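Local atomic coordinates of beta-galactoside alpha-2,6-sialyltransferase (Photobacterium sp., PDB entry 2Z4T), a protein that probably transfers sialic acid from the donor CMP-sialic acid to the galactose of acceptor sugars such as lactose, forming an alpha-2,6 linkage. Residues A235-L240 against K295-L300; N242-L247 against E301-E306; S278-Q283 against H305-Y310. All coordinates share one frame; numbering follows the deposited sequence.

In the fold
The three contacts lie in the GT-B sialyltransferase fold around the two short helices that follow strand 288-292. Helix 234-243 carries 235-240 and runs into 242-247. Helix 305-311 serves interactions 2 and 3, which share H305 and E306. The centre of interaction 2 is about 10 Å from that of interaction 1 and about 11 Å from that of interaction 3; the centres of interactions 1 and 3 are about 12 Å apart. In chain order 235-240, 242-247 and 278-283 come before 295-300, 301-306 and 305-310. L240 touches L307, so interactions 1 and 3 are in direct contact. The link between the short helices holds the magnesium ligands E301 and S303, with apolar packing at interactions 1 and 3 beside it.

Interaction 1. Residues A235-L240 against K295-L300; sequences AEYVNL and KDYLTL. With PO4 (phosphate ion), chain I.
Two tyrosines, Y237 and Y297, meet as an offset edge-to-face pair at the heart of a buried, apolar contact. The edge of the Y237 ring is turned toward the face of Y297, with centroids 5.7 Å apart and planes at 71°. The touching atoms are the CD2 carbons of Y237 and Y297, 3.8 Å from each other, while Y297 CB lies in the plane of the Y237 ring, beside CE2. The two side chains slide past each other in opposite directions. A chi1 of -168° puts CG of Y297 anti to its backbone N, and the ring extends from there to Y237 and L240. Tyrosine suits position 237 because it offers a broad apolar ring here and a hydroxyl beyond, which is hydrogen-bonded to D231 and to the backbone N of R294.

This is helix-to-helix packing within the GT-B fold: helix 234-243, after strand 222-230, lies against the short helix 297-300, after the parallel strand 288-292. F292 of that strand touches Y237, L240 and L298, and V485 of helix 481-488 touches both tyrosines. L240 CB sits at the edge of the Y297 ring, 4.1 Å from CE2, and L240 CD1 meets L298 CD2 at 4.1 Å, the two side chains crossing at about a right angle. At the periphery, K295 NZ donates to O1 of a phosphate ion, probably from the crystallisation liquor, and also bonds L315 O.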
loop_
_atom_site.group_PDB
_atom_site.type_symbol
_atom_site.label_atom_id
_atom_site.label_comp_id
_atom_site.label_asym_id
_atom_site.label_seq_id
_atom_site.Cartn_x
_atom_site.Cartn_y
_atom_site.Cartn_z
ATOM N N ALA A 235 -7.555 -10.579 -8.784
ATOM C CA ALA A 235 -6.616 -11.518 -9.415
ATOM C C ALA A 235 -6.290 -12.705 -8.537
ATOM O O ALA A 235 -6.288 -13.843 -9.019
ATOM C CB ALA A 235 -5.337 -10.822 -9.853
ATOM N N GLU A 236 -6.011 -12.491 -7.253
ATOM C CA GLU A 236 -5.727 -13.682 -6.456
ATOM C C GLU A 236 -6.939 -14.588 -6.181
ATOM O O GLU A 236 -6.778 -15.821 -6.043
ATOM C CB GLU A 236 -4.787 -13.475 -5.246
ATOM C CG GLU A 236 -4.793 -12.189 -4.553
ATOM C CD GLU A 236 -3.993 -11.118 -5.258
ATOM O OE1 GLU A 236 -2.752 -11.112 -5.174
ATOM O OE2 GLU A 236 -4.641 -10.240 -5.862
ATOM N N TYR A 237 -8.139 -13.999 -6.190
ATOM C CA TYR A 237 -9.386 -14.749 -5.995
ATOM C C TYR A 237 -9.758 -15.624 -7.199
ATOM O O TYR A 237 -10.299 -16.717 -7.020
ATOM C CB TYR A 237 -10.532 -13.809 -5.524
ATOM C CG TYR A 237 -10.128 -13.187 -4.217
ATOM C CD1 TYR A 237 -9.225 -12.118 -4.187
ATOM C CD2 TYR A 237 -10.557 -13.728 -3.001
ATOM C CE1 TYR A 237 -8.789 -11.575 -2.986
ATOM C CE2 TYR A 237 -10.118 -13.193 -1.771
ATOM C CZ TYR A 237 -9.232 -12.130 -1.778
ATOM O OH TYR A 237 -8.796 -11.592 -0.585
ATOM N N VAL A 238 -9.459 -15.147 -8.409
ATOM C CA VAL A 238 -9.597 -15.943 -9.622
ATOM C C VAL A 238 -8.653 -17.154 -9.490
ATOM O O VAL A 238 -9.047 -18.304 -9.704
ATOM C CB VAL A 238 -9.248 -15.104 -10.903
ATOM C CG1 VAL A 238 -8.922 -16.024 -12.120
ATOM C CG2 VAL A 238 -10.357 -14.150 -11.252
ATOM N N ASN A 239 -7.403 -16.888 -9.119
ATOM C CA ASN A 239 -6.443 -17.951 -8.901
ATOM C C ASN A 239 -6.891 -18.929 -7.841
ATOM O O ASN A 239 -6.733 -20.148 -8.027
ATOM C CB ASN A 239 -5.066 -17.389 -8.541
ATOM C CG ASN A 239 -4.393 -16.739 -9.727
ATOM O OD1 ASN A 239 -4.728 -17.039 -10.886
ATOM N ND2 ASN A 239 -3.459 -15.830 -9.458
ATOM N N LEU A 240 -7.421 -18.425 -6.724
ATOM C CA LEU A 240 -7.866 -19.341 -5.673
ATOM C C LEU A 240 -9.094 -20.142 -6.135
ATOM O O LEU A 240 -9.183 -21.332 -5.850
ATOM C CB LEU A 240 -8.125 -18.625 -4.345
ATOM C CG LEU A 240 -6.901 -18.078 -3.605
ATOM C CD1 LEU A 240 -7.308 -16.961 -2.664
ATOM C CD2 LEU A 240 -6.197 -19.158 -2.855
ATOM N N LYS A 295 -10.896 -11.897 3.282
ATOM C CA LYS A 295 -10.500 -13.056 4.067
ATOM C C LYS A 295 -11.559 -14.151 4.105
ATOM O O LYS A 295 -11.222 -15.342 4.125
ATOM C CB LYS A 295 -10.146 -12.622 5.486
ATOM C CG LYS A 295 -9.762 -13.752 6.411
ATOM C CD LYS A 295 -9.301 -13.196 7.743
ATOM C CE LYS A 295 -9.544 -14.185 8.870
ATOM N NZ LYS A 295 -8.683 -13.860 10.037
ATOM N N ASP A 296 -12.829 -13.758 4.109
ATOM C CA ASP A 296 -13.921 -14.707 4.271
ATOM C C ASP A 296 -14.039 -15.667 3.093
ATOM O O ASP A 296 -14.702 -16.694 3.191
ATOM C CB ASP A 296 -15.264 -14.008 4.578
ATOM C CG ASP A 296 -15.636 -12.924 3.557
ATOM O OD1 ASP A 296 -14.734 -12.356 2.895
ATOM O OD2 ASP A 296 -16.847 -12.620 3.440
ATOM N N TYR A 297 -13.378 -15.350 1.990
ATOM C CA TYR A 297 -13.366 -16.262 0.861
ATOM C C TYR A 297 -12.768 -17.628 1.229
ATOM O O TYR A 297 -13.248 -18.667 0.750
ATOM C CB TYR A 297 -12.628 -15.667 -0.338
ATOM C CG TYR A 297 -12.854 -16.471 -1.583
ATOM C CD1 TYR A 297 -14.122 -16.524 -2.166
ATOM C CD2 TYR A 297 -11.816 -17.202 -2.176
ATOM C CE1 TYR A 297 -14.354 -17.252 -3.317
ATOM C CE2 TYR A 297 -12.037 -17.940 -3.349
ATOM C CZ TYR A 297 -13.312 -17.963 -3.907
ATOM O OH TYR A 297 -13.586 -18.704 -5.038
ATOM N N LEU A 298 -11.738 -17.643 2.079
ATOM C CA LEU A 298 -11.158 -18.935 2.480
ATOM C C LEU A 298 -12.070 -19.787 3.393
ATOM O O LEU A 298 -11.749 -20.939 3.683
ATOM C CB LEU A 298 -9.767 -18.772 3.089
ATOM C CG LEU A 298 -8.688 -18.169 2.193
ATOM C CD1 LEU A 298 -7.292 -18.396 2.815
ATOM C CD2 LEU A 298 -8.771 -18.708 0.764
ATOM N N THR A 299 -13.212 -19.233 3.802
ATOM C CA THR A 299 -14.171 -19.914 4.673
ATOM C C THR A 299 -15.444 -20.207 3.897
ATOM O O THR A 299 -15.985 -21.319 3.962
ATOM C CB THR A 299 -14.497 -19.052 5.916
ATOM O OG1 THR A 299 -13.349 -19.001 6.769
ATOM C CG2 THR A 299 -15.717 -19.611 6.708
ATOM N N LEU A 300 -15.923 -19.197 3.168
ATOM C CA LEU A 300 -17.049 -19.347 2.238
ATOM C C LEU A 300 -16.886 -20.528 1.262
ATOM O O LEU A 300 -17.880 -21.198 0.954
ATOM C CB LEU A 300 -17.250 -18.049 1.460
ATOM C CG LEU A 300 -17.859 -16.883 2.265
ATOM C CD1 LEU A 300 -17.712 -15.562 1.533
ATOM C CD2 LEU A 300 -19.343 -17.149 2.610
HETATM P P PO4 I . -8.107 -9.892 11.043
HETATM O O1 PO4 I . -8.181 -11.205 10.298
HETATM O O2 PO4 I . -7.235 -10.087 12.274
HETATM O O3 PO4 I . -7.481 -8.851 10.150
HETATM O O4 PO4 I . -9.526 -9.499 11.411
#

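Interaction 2. Residues N242-L247 against E301-E306. With MG (magnesium ion), chain M.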
loop_
_atom_site.group_PDB
_atom_site.type_symbol
_atom_site.label_atom_id
_atom_site.label_comp_id
_atom_site.label_asym_id
_atom_site.label_seq_id
_atom_site.Cartn_x
_atom_site.Cartn_y
_atom_site.Cartn_z
ATOM N N ASN A 242 -9.765 -21.181 -9.145
ATOM C CA ASN A 242 -9.244 -22.313 -9.921
ATOM C C ASN A 242 -8.542 -23.350 -9.060
ATOM O O ASN A 242 -8.649 -24.554 -9.316
ATOM C CB ASN A 242 -8.332 -21.830 -11.051
ATOM C CG ASN A 242 -9.107 -21.075 -12.112
ATOM O OD1 ASN A 242 -10.256 -21.423 -12.400
ATOM N ND2 ASN A 242 -8.510 -20.026 -12.673
ATOM N N TRP A 243 -7.851 -22.881 -8.028
ATOM C CA TRP A 243 -7.034 -23.743 -7.197
ATOM C C TRP A 243 -7.875 -24.621 -6.267
ATOM O O TRP A 243 -7.359 -25.577 -5.656
ATOM C CB TRP A 243 -6.056 -22.908 -6.402
ATOM C CG TRP A 243 -4.852 -23.664 -5.952
ATOM C CD1 TRP A 243 -3.766 -24.006 -6.703
ATOM C CD2 TRP A 243 -4.600 -24.150 -4.639
ATOM N NE1 TRP A 243 -2.854 -24.678 -5.936
ATOM C CE2 TRP A 243 -3.339 -24.777 -4.661
ATOM C CE3 TRP A 243 -5.314 -24.103 -3.435
ATOM C CZ2 TRP A 243 -2.774 -25.370 -3.522
ATOM C CZ3 TRP A 243 -4.748 -24.698 -2.298
ATOM C CH2 TRP A 243 -3.492 -25.321 -2.353
ATOM N N ARG A 244 -9.174 -24.315 -6.190
ATOM C CA ARG A 244 -10.116 -25.174 -5.490
ATOM C C ARG A 244 -10.020 -26.613 -6.007
ATOM O O ARG A 244 -10.191 -27.553 -5.218
ATOM C CB ARG A 244 -11.546 -24.665 -5.637
ATOM C CG ARG A 244 -11.840 -23.370 -4.901
ATOM C CD ARG A 244 -13.273 -22.934 -5.172
ATOM N NE ARG A 244 -13.653 -23.288 -6.538
ATOM C CZ ARG A 244 -14.874 -23.645 -6.919
ATOM N NH1 ARG A 244 -15.856 -23.674 -6.030
ATOM N NH2 ARG A 244 -15.108 -23.976 -8.188
ATOM N N ASP A 245 -9.726 -26.784 -7.302
ATOM C CA ASP A 245 -9.693 -28.125 -7.925
ATOM C C ASP A 245 -8.522 -28.983 -7.451
ATOM O O ASP A 245 -8.550 -30.208 -7.581
ATOM C CB ASP A 245 -9.646 -28.058 -9.469
ATOM C CG ASP A 245 -10.851 -27.342 -10.091
ATOM O OD1 ASP A 245 -11.877 -27.100 -9.405
ATOM O OD2 ASP A 245 -10.758 -27.010 -11.300
ATOM N N THR A 246 -7.490 -28.344 -6.915
ATOM C CA THR A 246 -6.265 -29.053 -6.556
ATOM C C THR A 246 -6.531 -30.298 -5.702
ATOM O O THR A 246 -7.124 -30.198 -4.631
ATOM C CB THR A 246 -5.284 -28.110 -5.837
ATOM O OG1 THR A 246 -5.168 -26.902 -6.593
ATOM C CG2 THR A 246 -3.915 -28.724 -5.712
ATOM N N LEU A 247 -6.115 -31.461 -6.198
ATOM C CA LEU A 247 -5.976 -32.660 -5.357
ATOM C C LEU A 247 -4.833 -32.459 -4.378
ATOM O O LEU A 247 -3.810 -31.855 -4.731
ATOM C CB LEU A 247 -5.606 -33.894 -6.180
ATOM C CG LEU A 247 -6.407 -34.337 -7.395
ATOM C CD1 LEU A 247 -5.868 -35.676 -7.836
ATOM C CD2 LEU A 247 -7.897 -34.405 -7.083
ATOM N N GLU A 301 -15.662 -20.762 0.759
ATOM C CA GLU A 301 -15.358 -21.951 -0.060
ATOM C C GLU A 301 -14.844 -23.102 0.802
ATOM O O GLU A 301 -13.684 -23.104 1.206
ATOM C CB GLU A 301 -14.321 -21.662 -1.139
ATOM C CG GLU A 301 -14.777 -20.726 -2.246
ATOM C CD GLU A 301 -15.668 -21.402 -3.266
ATOM O OE1 GLU A 301 -15.816 -22.645 -3.197
ATOM O OE2 GLU A 301 -16.207 -20.682 -4.143
ATOM N N PRO A 302 -15.696 -24.103 1.065
ATOM C CA PRO A 302 -15.226 -25.210 1.909
ATOM C C PRO A 302 -13.906 -25.841 1.432
ATOM O O PRO A 302 -13.071 -26.216 2.256
ATOM C CB PRO A 302 -16.378 -26.228 1.852
ATOM C CG PRO A 302 -17.572 -25.454 1.424
ATOM C CD PRO A 302 -17.094 -24.274 0.620
ATOM N N SER A 303 -13.704 -25.938 0.122
ATOM C CA SER A 303 -12.500 -26.599 -0.391
ATOM C C SER A 303 -11.208 -25.832 -0.084
ATOM O O SER A 303 -10.124 -26.401 -0.130
ATOM C CB SER A 303 -12.625 -26.925 -1.886
ATOM O OG SER A 303 -12.481 -25.759 -2.677
ATOM N N LEU A 304 -11.328 -24.550 0.263
ATOM C CA LEU A 304 -10.161 -23.745 0.643
ATOM C C LEU A 304 -9.873 -23.686 2.157
ATOM O O LEU A 304 -8.910 -23.026 2.592
ATOM C CB LEU A 304 -10.254 -22.344 0.024
ATOM C CG LEU A 304 -10.323 -22.352 -1.506
ATOM C CD1 LEU A 304 -10.690 -20.969 -2.058
ATOM C CD2 LEU A 304 -9.034 -22.917 -2.151
ATOM N N HIS A 305 -10.681 -24.382 2.956
ATOM C CA HIS A 305 -10.410 -24.497 4.402
ATOM C C HIS A 305 -8.990 -25.005 4.676
ATOM O O HIS A 305 -8.322 -24.500 5.589
ATOM C CB HIS A 305 -11.456 -25.368 5.123
ATOM C CG HIS A 305 -12.825 -24.756 5.192
ATOM N ND1 HIS A 305 -13.844 -25.304 5.939
ATOM C CD2 HIS A 305 -13.344 -23.645 4.616
ATOM C CE1 HIS A 305 -14.934 -24.565 5.814
ATOM N NE2 HIS A 305 -14.657 -23.550 5.019
ATOM N N GLU A 306 -8.522 -25.970 3.875
ATOM C CA GLU A 306 -7.121 -26.445 3.972
ATOM C C GLU A 306 -6.124 -25.285 3.853
ATOM O O GLU A 306 -5.182 -25.183 4.652
ATOM C CB GLU A 306 -6.796 -27.507 2.910
ATOM C CG GLU A 306 -6.744 -28.937 3.393
ATOM C CD GLU A 306 -6.693 -29.944 2.229
ATOM O OE1 GLU A 306 -5.611 -30.546 1.996
ATOM O OE2 GLU A 306 -7.735 -30.121 1.534
HETATM MG MG MG M . -14.986 -24.712 -2.061
#
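R244 and E301 meet beside a magnesium ion, with E301 OE1 serving both cations. The ion is 2.5 Å from E301 OE1, and R244 grips the same oxygen in a salt bridge whose hydrogen bond, NH1 to OE1 over 3.0 Å, is nearly straight (164°). OE1 lies in the guanidinium plane, yet NH1 approaches from above the carboxylate plane; the two flat groups are turned 80° apart. A carboxylate suits this place, since its negative charge would offset both the metal and the arginine. S303 OG is the second protein ligand here, 2.8 Å from the magnesium, and it also packs 3.3 Å from R244 CB. E301 bends at chi2 (-78°), folding CD back from an extended course.

Further out, R244 NE is hydrogen-bonded to Y241 O, and the guanidinium makes a cation-pi contact with the Y241 ring. L304 supplies an apolar neighbour: its CG lies 3.9 Å from R244 CG, and its CD2 reaches the edge of W243, 4.1 Å from CE3. The type I turn W243-T246 is closed by T246 N to W243 O, and T246 OG1 donates to the same oxygen, from the same face of its plane. The whole is a magnesium site where this turn meets the link between helices 297-300 and 305-311.

Interaction 3. Residues S278-Q283 against H305-Y310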
loop_
_atom_site.group_PDB
_atom_site.type_symbol
_atom_site.label_atom_id
_atom_site.label_comp_id
_atom_site.label_asym_id
_atom_site.label_seq_id
_atom_site.Cartn_x
_atom_site.Cartn_y
_atom_site.Cartn_z
ATOM N N SER A 278 3.428 -21.434 -4.425
ATOM C CA SER A 278 4.559 -20.675 -3.904
ATOM C C SER A 278 4.111 -19.457 -3.095
ATOM O O SER A 278 4.671 -19.182 -2.047
ATOM C CB SER A 278 5.514 -20.244 -5.021
ATOM O OG SER A 278 6.344 -21.333 -5.446
ATOM N N VAL A 279 3.100 -18.732 -3.557
ATOM C CA VAL A 279 2.807 -17.460 -2.909
ATOM C C VAL A 279 2.242 -17.564 -1.490
ATOM O O VAL A 279 2.316 -16.586 -0.721
ATOM C CB VAL A 279 1.995 -16.472 -3.799
ATOM C CG1 VAL A 279 2.736 -16.248 -5.108
ATOM C CG2 VAL A 279 0.598 -16.939 -4.046
ATOM N N TYR A 280 1.713 -18.739 -1.142
ATOM C CA TYR A 280 1.138 -18.960 0.180
ATOM C C TYR A 280 2.041 -19.750 1.128
ATOM O O TYR A 280 1.564 -20.524 1.942
ATOM C CB TYR A 280 -0.280 -19.545 0.080
ATOM C CG TYR A 280 -1.214 -18.590 -0.642
ATOM C CD1 TYR A 280 -1.552 -17.369 -0.070
ATOM C CD2 TYR A 280 -1.714 -18.889 -1.926
ATOM C CE1 TYR A 280 -2.392 -16.459 -0.727
ATOM C CE2 TYR A 280 -2.548 -18.007 -2.591
ATOM C CZ TYR A 280 -2.880 -16.781 -1.982
ATOM O OH TYR A 280 -3.683 -15.872 -2.627
ATOM N N ASN A 281 3.350 -19.526 1.028
ATOM C CA ASN A 281 4.310 -20.139 1.944
ATOM C C ASN A 281 5.195 -19.149 2.686
ATOM O O ASN A 281 6.021 -19.574 3.509
ATOM C CB ASN A 281 5.180 -21.173 1.227
ATOM C CG ASN A 281 4.544 -22.529 1.195
ATOM O OD1 ASN A 281 4.040 -22.970 0.165
ATOM N ND2 ASN A 281 4.544 -23.200 2.327
ATOM N N TRP A 282 5.024 -17.843 2.435
ATOM C CA TRP A 282 5.852 -16.839 3.129
ATOM C C TRP A 282 5.871 -17.054 4.645
ATOM O O TRP A 282 6.930 -17.001 5.271
ATOM C CB TRP A 282 5.468 -15.386 2.769
ATOM C CG TRP A 282 5.707 -15.059 1.310
ATOM C CD1 TRP A 282 4.767 -14.691 0.379
ATOM C CD2 TRP A 282 6.960 -15.110 0.608
ATOM N NE1 TRP A 282 5.359 -14.508 -0.845
ATOM C CE2 TRP A 282 6.704 -14.751 -0.731
ATOM C CE3 TRP A 282 8.273 -15.399 0.989
ATOM C CZ2 TRP A 282 7.718 -14.686 -1.697
ATOM C CZ3 TRP A 282 9.277 -15.347 0.025
ATOM C CH2 TRP A 282 8.996 -14.989 -1.297
ATOM N N GLN A 283 4.700 -17.343 5.201
ATOM C CA GLN A 283 4.517 -17.506 6.645
ATOM C C GLN A 283 5.208 -18.738 7.214
ATOM O O GLN A 283 5.432 -18.821 8.428
ATOM C CB GLN A 283 3.014 -17.555 6.990
ATOM C CG GLN A 283 2.326 -18.913 6.755
ATOM C CD GLN A 283 2.068 -19.232 5.288
ATOM O OE1 GLN A 283 2.549 -18.545 4.386
ATOM N NE2 GLN A 283 1.300 -20.290 5.048
ATOM N N HIS A 305 -10.681 -24.382 2.956
ATOM C CA HIS A 305 -10.410 -24.497 4.402
ATOM C C HIS A 305 -8.990 -25.005 4.676
ATOM O O HIS A 305 -8.322 -24.500 5.589
ATOM C CB HIS A 305 -11.456 -25.368 5.123
ATOM C CG HIS A 305 -12.825 -24.756 5.192
ATOM N ND1 HIS A 305 -13.844 -25.304 5.939
ATOM C CD2 HIS A 305 -13.344 -23.645 4.616
ATOM C CE1 HIS A 305 -14.934 -24.565 5.814
ATOM N NE2 HIS A 305 -14.657 -23.550 5.019
ATOM N N GLU A 306 -8.522 -25.970 3.875
ATOM C CA GLU A 306 -7.121 -26.445 3.972
ATOM C C GLU A 306 -6.124 -25.285 3.853
ATOM O O GLU A 306 -5.182 -25.183 4.652
ATOM C CB GLU A 306 -6.796 -27.507 2.910
ATOM C CG GLU A 306 -6.744 -28.937 3.393
ATOM C CD GLU A 306 -6.693 -29.944 2.229
ATOM O OE1 GLU A 306 -5.611 -30.546 1.996
ATOM O OE2 GLU A 306 -7.735 -30.121 1.534
ATOM N N LEU A 307 -6.335 -24.409 2.866
ATOM C CA LEU A 307 -5.437 -23.264 2.673
ATOM C C LEU A 307 -5.549 -22.291 3.837
ATOM O O LEU A 307 -4.533 -21.806 4.354
ATOM C CB LEU A 307 -5.694 -22.549 1.337
ATOM C CG LEU A 307 -4.792 -21.337 1.112
ATOM C CD1 LEU A 307 -3.349 -21.760 0.997
ATOM C CD2 LEU A 307 -5.215 -20.577 -0.106
ATOM N N ARG A 308 -6.788 -22.023 4.249
ATOM C CA ARG A 308 -7.047 -21.216 5.436
ATOM C C ARG A 308 -6.302 -21.759 6.675
ATOM O O ARG A 308 -5.629 -20.984 7.363
ATOM C CB ARG A 308 -8.553 -21.006 5.645
ATOM C CG ARG A 308 -9.072 -21.416 6.989
ATOM C CD ARG A 308 -9.991 -20.421 7.603
ATOM N NE ARG A 308 -11.405 -20.754 7.416
ATOM C CZ ARG A 308 -12.027 -21.852 7.857
ATOM N NH1 ARG A 308 -11.371 -22.814 8.493
ATOM N NH2 ARG A 308 -13.328 -21.999 7.627
ATOM N N ASP A 309 -6.387 -23.076 6.919
ATOM C CA ASP A 309 -5.590 -23.750 7.969
ATOM C C ASP A 309 -4.113 -23.476 7.799
ATOM O O ASP A 309 -3.418 -23.173 8.766
ATOM C CB ASP A 309 -5.750 -25.284 7.936
ATOM C CG ASP A 309 -7.096 -25.752 8.447
ATOM O OD1 ASP A 309 -7.857 -24.901 8.970
ATOM O OD2 ASP A 309 -7.390 -26.973 8.314
ATOM N N TYR A 310 -3.646 -23.616 6.559
ATOM C CA TYR A 310 -2.229 -23.557 6.247
ATOM C C TYR A 310 -1.632 -22.168 6.477
ATOM O O TYR A 310 -0.494 -22.053 6.965
ATOM C CB TYR A 310 -1.996 -24.010 4.811
ATOM C CG TYR A 310 -0.554 -24.280 4.481
ATOM C CD1 TYR A 310 0.031 -25.521 4.777
ATOM C CD2 TYR A 310 0.237 -23.305 3.862
ATOM C CE1 TYR A 310 1.366 -25.790 4.464
ATOM C CE2 TYR A 310 1.557 -23.563 3.545
ATOM C CZ TYR A 310 2.123 -24.814 3.848
ATOM O OH TYR A 310 3.441 -25.072 3.539
#
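In the GT-B fold of this sialyltransferase, the turn between helices 276-279 and 282-285 packs against one side of helix 305-311, on the connection leading into strand 288-292. Y280, the first residue to depart from the helical course of 276-279, has its CB directed toward helix 305-311. This CB is 3.9 Å from L307 CD1, while L307 CD2 lies over one face of the Y280 ring toward the rim, and V279 CG2 lies over the opposite face. The side chains of Y280 and L307 cross at about a right angle. A branched leucine suits this place because one methyl meets the tyrosine CB as the other lies over the rim of the ring. Y280 is buried, with L240 and E236 of helix 234-243 and Y290 of strand 288-292 around it; L240 touches L307 as well.

Y310, further along the helix, turns its ring edge to the backbone at Y280: Y280 O lies in the ring plane, 3.4 Å from Y310 CE2. The side chain of N281 also lies at this edge. K284 makes a cation-pi contact with the Y310 ring.

Glutamine suits position 283 because a single amide nitrogen can donate two hydrogens. The Q283 chain bends at chi2 (-75°) and folds back, which lets NE2 reach Y280 O in its own segment. Q283 NE2 donates to that Y280 O at 3.1 Å and, across the contact, to Y310 O at 3.2 Å, approaching the latter oxygen from above the carbonyl plane.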